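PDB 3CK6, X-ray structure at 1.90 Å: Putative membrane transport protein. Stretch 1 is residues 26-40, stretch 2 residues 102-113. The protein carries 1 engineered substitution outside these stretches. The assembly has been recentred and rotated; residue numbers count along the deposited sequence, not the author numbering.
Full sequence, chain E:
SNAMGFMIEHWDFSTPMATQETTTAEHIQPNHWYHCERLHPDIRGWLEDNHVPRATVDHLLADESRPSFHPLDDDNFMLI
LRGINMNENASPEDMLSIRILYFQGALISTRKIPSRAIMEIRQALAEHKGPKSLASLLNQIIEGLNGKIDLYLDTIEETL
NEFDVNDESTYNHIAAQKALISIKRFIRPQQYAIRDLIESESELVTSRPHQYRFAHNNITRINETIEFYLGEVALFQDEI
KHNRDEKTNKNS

Stretch 1, residues 26-40: EHIQPNHWYHCERLH
Stretch 2, residues 102-113: YFQGALISTRKI

Two parallel strands, 32-37 and 106-111, lie side by side in one sheet (axes 4.7 Å apart, 22° between directions), with Trp33 in register with Leu107, Tyr34 with Ile108, His35 with Ser109, Cys36 with Thr110 and Glu37 with Arg111. Extended backbones (phi near -110°, psi near 130°) let the peptide groups pair in alternation: Leu107 N donates to His32 O (3.0 Å), Tyr34 N to Leu107 O (2.9 Å), Ser109 N to Tyr34 O (2.9 Å), Cys36 N to Ser109 O (2.8 Å), Arg111 N to Cys36 O (2.9 Å) and Arg38 N to Arg111 O (2.8 Å). Before the ladder, a type II turn from Gln29 to His32 brings Asn31 N to Gly105 O (2.7 Å). Gly105, at phi 84°, lies in the type I' turn from Phe103 to Ala106; an ideal CB there would sit 3.2 Å from Pro30 CB.

On the face of Trp33, His35 and Glu37, polar groups are paired. Ser109 (chi1 p) places its OG where Trp33 NE1 (Trp33 chi1 t) donates to it at 2.9 Å, while His35 ND1 (His35 chi1 t) and Ser109 OG share a 2.7 Å hydrogen bond. Further along, Glu37 (chi1 m, chi2 m) forms a two-pronged salt bridge: Arg111 NE donates to Glu37 OE1 and Arg111 NH2 to Glu37 OE2, both at 2.9 Å. One water donates to Glu37 OE1 and Arg111 O and accepts from Leu39 N; another donates to Glu37 OE1 and Lys112 O.

The other face is largely apolar. Ile28 (chi1 p, chi2 t) points toward stretch 2, its CD1 3.6 Å from Phe103 CD2 and 3.9 Å from Ala106 CB; Tyr34 CD2 lies 4.2 Å from Ile108 CG1. Tyr34 OH accepts from Gln29 N (2.9 Å). Buried Arg38 NH2 donates weakly to Thr110 OG1 (3.3 Å). The contact buries 1100 Å².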

# COMPACT_ATOMS: atom_id res chain seq x y z
N GLU E 26 10.25 -3.89 -46.71
CA GLU E 26 9.93 -2.68 -47.46
C GLU E 26 9.70 -1.50 -46.51
O GLU E 26 10.16 -1.51 -45.36
CB GLU E 26 8.73 -2.95 -48.38
CG GLU E 26 8.92 -4.18 -49.30
CD GLU E 26 7.92 -4.29 -50.46
OE1 GLU E 26 6.68 -4.21 -50.21
OE2 GLU E 26 8.37 -4.47 -51.62
N HIS E 27 9.00 -0.47 -46.98
CA HIS E 27 8.61 0.65 -46.14
C HIS E 27 7.29 0.30 -45.46
O HIS E 27 6.36 -0.19 -46.11
CB HIS E 27 8.47 1.90 -47.02
CG HIS E 27 8.34 3.18 -46.26
ND1 HIS E 27 7.31 3.41 -45.36
CD2 HIS E 27 9.07 4.32 -46.29
CE1 HIS E 27 7.43 4.63 -44.86
NE2 HIS E 27 8.50 5.20 -45.40
N ILE E 28 7.19 0.55 -44.15
CA ILE E 28 5.95 0.28 -43.43
C ILE E 28 4.80 1.23 -43.86
O ILE E 28 5.04 2.37 -44.31
CB ILE E 28 6.13 0.26 -41.87
CG1 ILE E 28 6.27 1.66 -41.31
CG2 ILE E 28 7.34 -0.64 -41.47
CD1 ILE E 28 6.01 1.73 -39.82
N GLN E 29 3.57 0.74 -43.75
CA GLN E 29 2.39 1.48 -44.17
C GLN E 29 1.33 1.48 -43.07
O GLN E 29 1.19 0.48 -42.35
CB GLN E 29 1.79 0.89 -45.45
CG GLN E 29 2.78 0.59 -46.58
CD GLN E 29 3.40 1.84 -47.19
OE1 GLN E 29 4.45 1.76 -47.83
NE2 GLN E 29 2.78 2.99 -46.98
N PRO E 30 0.60 2.59 -42.92
CA PRO E 30 -0.46 2.66 -41.93
C PRO E 30 -1.51 1.57 -42.17
O PRO E 30 -1.80 1.25 -43.32
CB PRO E 30 -1.05 4.06 -42.15
CG PRO E 30 0.06 4.84 -42.76
CD PRO E 30 0.74 3.86 -43.66
N ASN E 31 -2.04 1.00 -41.08
CA ASN E 31 -3.04 -0.08 -41.13
C ASN E 31 -2.49 -1.48 -41.49
O ASN E 31 -3.25 -2.43 -41.64
CB ASN E 31 -4.26 0.30 -41.98
CG ASN E 31 -5.00 1.48 -41.40
OD1 ASN E 31 -5.13 2.52 -42.04
ND2 ASN E 31 -5.44 1.34 -40.14
N HIS E 32 -1.17 -1.60 -41.59
CA HIS E 32 -0.54 -2.90 -41.81
C HIS E 32 -0.04 -3.47 -40.50
O HIS E 32 0.34 -2.73 -39.58
CB HIS E 32 0.63 -2.78 -42.79
CG HIS E 32 0.23 -2.56 -44.23
ND1 HIS E 32 -0.75 -1.66 -44.61
CD2 HIS E 32 0.72 -3.09 -45.37
CE1 HIS E 32 -0.86 -1.66 -45.92
NE2 HIS E 32 0.01 -2.53 -46.41
N TRP E 33 -0.02 -4.81 -40.44
CA TRP E 33 0.58 -5.55 -39.34
C TRP E 33 1.79 -6.33 -39.86
O TRP E 33 1.70 -7.01 -40.88
CB TRP E 33 -0.44 -6.51 -38.71
CG TRP E 33 0.13 -7.41 -37.65
CD1 TRP E 33 1.05 -7.08 -36.68
CD2 TRP E 33 -0.20 -8.79 -37.44
NE1 TRP E 33 1.30 -8.18 -35.87
CE2 TRP E 33 0.54 -9.23 -36.31
CE3 TRP E 33 -1.08 -9.69 -38.07
CZ2 TRP E 33 0.46 -10.55 -35.82
CZ3 TRP E 33 -1.17 -11.01 -37.57
CH2 TRP E 33 -0.40 -11.42 -36.45
N TYR E 34 2.91 -6.17 -39.18
CA TYR E 34 4.15 -6.85 -39.49
C TYR E 34 4.51 -7.70 -38.27
O TYR E 34 4.75 -7.16 -37.18
CB TYR E 34 5.26 -5.83 -39.77
CG TYR E 34 4.89 -4.82 -40.84
CD1 TYR E 34 5.21 -5.05 -42.18
CD2 TYR E 34 4.17 -3.66 -40.52
CE1 TYR E 34 4.84 -4.14 -43.18
CE2 TYR E 34 3.80 -2.76 -41.51
CZ TYR E 34 4.15 -3.00 -42.84
OH TYR E 34 3.75 -2.11 -43.82
N HIS E 35 4.53 -9.01 -38.43
CA HIS E 35 4.94 -9.90 -37.35
C HIS E 35 6.36 -10.37 -37.66
O HIS E 35 6.60 -10.90 -38.76
CB HIS E 35 3.99 -11.10 -37.28
CG HIS E 35 4.17 -11.94 -36.06
ND1 HIS E 35 4.17 -11.41 -34.79
CD2 HIS E 35 4.33 -13.28 -35.91
CE1 HIS E 35 4.34 -12.38 -33.91
NE2 HIS E 35 4.43 -13.52 -34.56
N CYS E 36 7.29 -10.17 -36.72
CA CYS E 36 8.73 -10.33 -36.99
C CYS E 36 9.50 -11.18 -35.96
O CYS E 36 9.10 -11.28 -34.81
CB CYS E 36 9.43 -8.98 -37.08
SG CYS E 36 8.60 -7.81 -38.18
N GLU E 37 10.62 -11.75 -36.43
CA GLU E 37 11.60 -12.42 -35.57
C GLU E 37 12.50 -11.39 -34.90
O GLU E 37 13.25 -10.68 -35.55
CB GLU E 37 12.44 -13.42 -36.39
CG GLU E 37 11.64 -14.55 -37.06
CD GLU E 37 11.28 -15.70 -36.13
OE1 GLU E 37 11.23 -15.49 -34.89
OE2 GLU E 37 11.04 -16.83 -36.63
N ARG E 38 12.40 -11.29 -33.58
CA ARG E 38 13.16 -10.30 -32.83
C ARG E 38 14.68 -10.53 -32.89
O ARG E 38 15.44 -9.56 -32.85
CB ARG E 38 12.67 -10.25 -31.38
CG ARG E 38 13.38 -9.25 -30.49
CD ARG E 38 12.53 -8.87 -29.28
NE ARG E 38 12.45 -9.98 -28.32
CZ ARG E 38 11.33 -10.65 -28.04
NH1 ARG E 38 11.38 -11.64 -27.16
NH2 ARG E 38 10.17 -10.34 -28.64
N LEU E 39 15.11 -11.78 -33.02
CA LEU E 39 16.54 -12.12 -32.99
C LEU E 39 17.23 -12.18 -34.34
O LEU E 39 18.42 -12.47 -34.42
CB LEU E 39 16.78 -13.44 -32.22
CG LEU E 39 16.40 -13.42 -30.73
CD1 LEU E 39 16.70 -14.76 -30.08
CD2 LEU E 39 17.11 -12.28 -29.98
N HIS E 40 16.51 -11.88 -35.40
CA HIS E 40 17.09 -11.93 -36.73
C HIS E 40 18.01 -10.72 -36.95
O HIS E 40 17.59 -9.59 -36.68
CB HIS E 40 15.98 -11.94 -37.77
CG HIS E 40 16.43 -12.36 -39.13
ND1 HIS E 40 17.13 -11.52 -39.97
CD2 HIS E 40 16.29 -13.53 -39.79
CE1 HIS E 40 17.40 -12.17 -41.09
NE2 HIS E 40 16.89 -13.38 -41.01
N TYR E 102 3.47 0.35 -31.96
CA TYR E 102 2.50 1.02 -32.84
C TYR E 102 3.19 2.29 -33.32
O TYR E 102 3.51 3.16 -32.52
CB TYR E 102 1.18 1.31 -32.12
CG TYR E 102 0.09 2.02 -32.93
CD1 TYR E 102 -0.39 1.47 -34.13
CD2 TYR E 102 -0.48 3.20 -32.48
CE1 TYR E 102 -1.40 2.10 -34.88
CE2 TYR E 102 -1.53 3.85 -33.22
CZ TYR E 102 -1.97 3.28 -34.41
OH TYR E 102 -2.96 3.87 -35.16
N PHE E 103 3.46 2.36 -34.62
CA PHE E 103 4.40 3.31 -35.18
C PHE E 103 3.90 3.74 -36.55
O PHE E 103 3.61 2.91 -37.41
CB PHE E 103 5.82 2.73 -35.23
CG PHE E 103 6.88 3.70 -35.73
CD1 PHE E 103 7.45 4.65 -34.86
CD2 PHE E 103 7.28 3.69 -37.06
CE1 PHE E 103 8.41 5.56 -35.32
CE2 PHE E 103 8.25 4.59 -37.52
CZ PHE E 103 8.82 5.52 -36.65
N GLN E 104 3.77 5.05 -36.73
CA GLN E 104 3.16 5.65 -37.94
C GLN E 104 1.93 4.89 -38.42
O GLN E 104 1.75 4.70 -39.62
CB GLN E 104 4.18 5.76 -39.08
CG GLN E 104 5.39 6.64 -38.81
CD GLN E 104 6.52 6.47 -39.85
OE1 GLN E 104 7.49 7.22 -39.83
NE2 GLN E 104 6.38 5.50 -40.75
N GLY E 105 1.09 4.42 -37.48
CA GLY E 105 -0.19 3.81 -37.83
C GLY E 105 -0.10 2.33 -38.20
O GLY E 105 -1.09 1.73 -38.61
N ALA E 106 1.09 1.76 -38.09
CA ALA E 106 1.31 0.32 -38.31
C ALA E 106 1.56 -0.38 -36.99
O ALA E 106 2.12 0.20 -36.06
CB ALA E 106 2.49 0.09 -39.23
N LEU E 107 1.19 -1.66 -36.94
CA LEU E 107 1.46 -2.49 -35.79
C LEU E 107 2.59 -3.43 -36.14
O LEU E 107 2.46 -4.21 -37.07
CB LEU E 107 0.22 -3.32 -35.46
CG LEU E 107 -0.40 -3.38 -34.06
CD1 LEU E 107 -0.48 -4.85 -33.58
CD2 LEU E 107 0.23 -2.43 -33.03
N ILE E 108 3.70 -3.33 -35.42
CA ILE E 108 4.85 -4.21 -35.59
C ILE E 108 5.00 -5.02 -34.30
O ILE E 108 5.21 -4.46 -33.23
CB ILE E 108 6.17 -3.43 -35.81
CG1 ILE E 108 6.09 -2.48 -37.02
CG2 ILE E 108 7.35 -4.37 -35.97
CD1 ILE E 108 7.30 -1.52 -37.07
N SER E 109 4.85 -6.34 -34.42
CA SER E 109 5.05 -7.21 -33.28
C SER E 109 6.28 -8.08 -33.51
O SER E 109 6.57 -8.47 -34.64
CB SER E 109 3.81 -8.07 -33.00
OG SER E 109 3.50 -8.90 -34.09
N THR E 110 7.00 -8.36 -32.42
CA THR E 110 8.25 -9.10 -32.49
C THR E 110 8.20 -10.25 -31.50
O THR E 110 7.60 -10.13 -30.42
CB THR E 110 9.52 -8.23 -32.20
OG1 THR E 110 9.58 -7.86 -30.81
CG2 THR E 110 9.60 -6.99 -33.10
N ARG E 111 8.78 -11.38 -31.89
CA ARG E 111 8.77 -12.56 -31.07
C ARG E 111 10.15 -13.22 -31.05
O ARG E 111 10.97 -12.99 -31.94
CB ARG E 111 7.72 -13.56 -31.60
CG ARG E 111 8.06 -14.16 -32.98
CD ARG E 111 8.06 -15.66 -32.91
NE ARG E 111 8.58 -16.34 -34.09
CZ ARG E 111 7.82 -17.05 -34.93
NH1 ARG E 111 6.50 -17.13 -34.73
NH2 ARG E 111 8.37 -17.66 -35.97
N LYS E 112 10.39 -14.03 -30.03
CA LYS E 112 11.58 -14.87 -29.98
C LYS E 112 11.17 -16.29 -30.34
O LYS E 112 11.78 -16.94 -31.16
CB LYS E 112 12.21 -14.82 -28.59
CG LYS E 112 13.40 -15.84 -28.40
CD LYS E 112 14.31 -15.40 -27.28
CE LYS E 112 13.92 -16.03 -25.94
NZ LYS E 112 15.00 -15.85 -24.92
N ILE E 113 10.10 -16.75 -29.71
CA ILE E 113 9.60 -18.11 -29.91
C ILE E 113 8.10 -18.00 -30.07
O ILE E 113 7.51 -17.12 -29.48
CB ILE E 113 9.94 -18.98 -28.69
CG1 ILE E 113 9.79 -18.14 -27.41
CG2 ILE E 113 11.35 -19.46 -28.81
CD1 ILE E 113 9.09 -18.84 -26.28
O HOH W 1 3.70 3.81 -41.75
O HOH W 2 13.52 -14.32 -33.10
O HOH W 3 11.56 -17.58 -33.58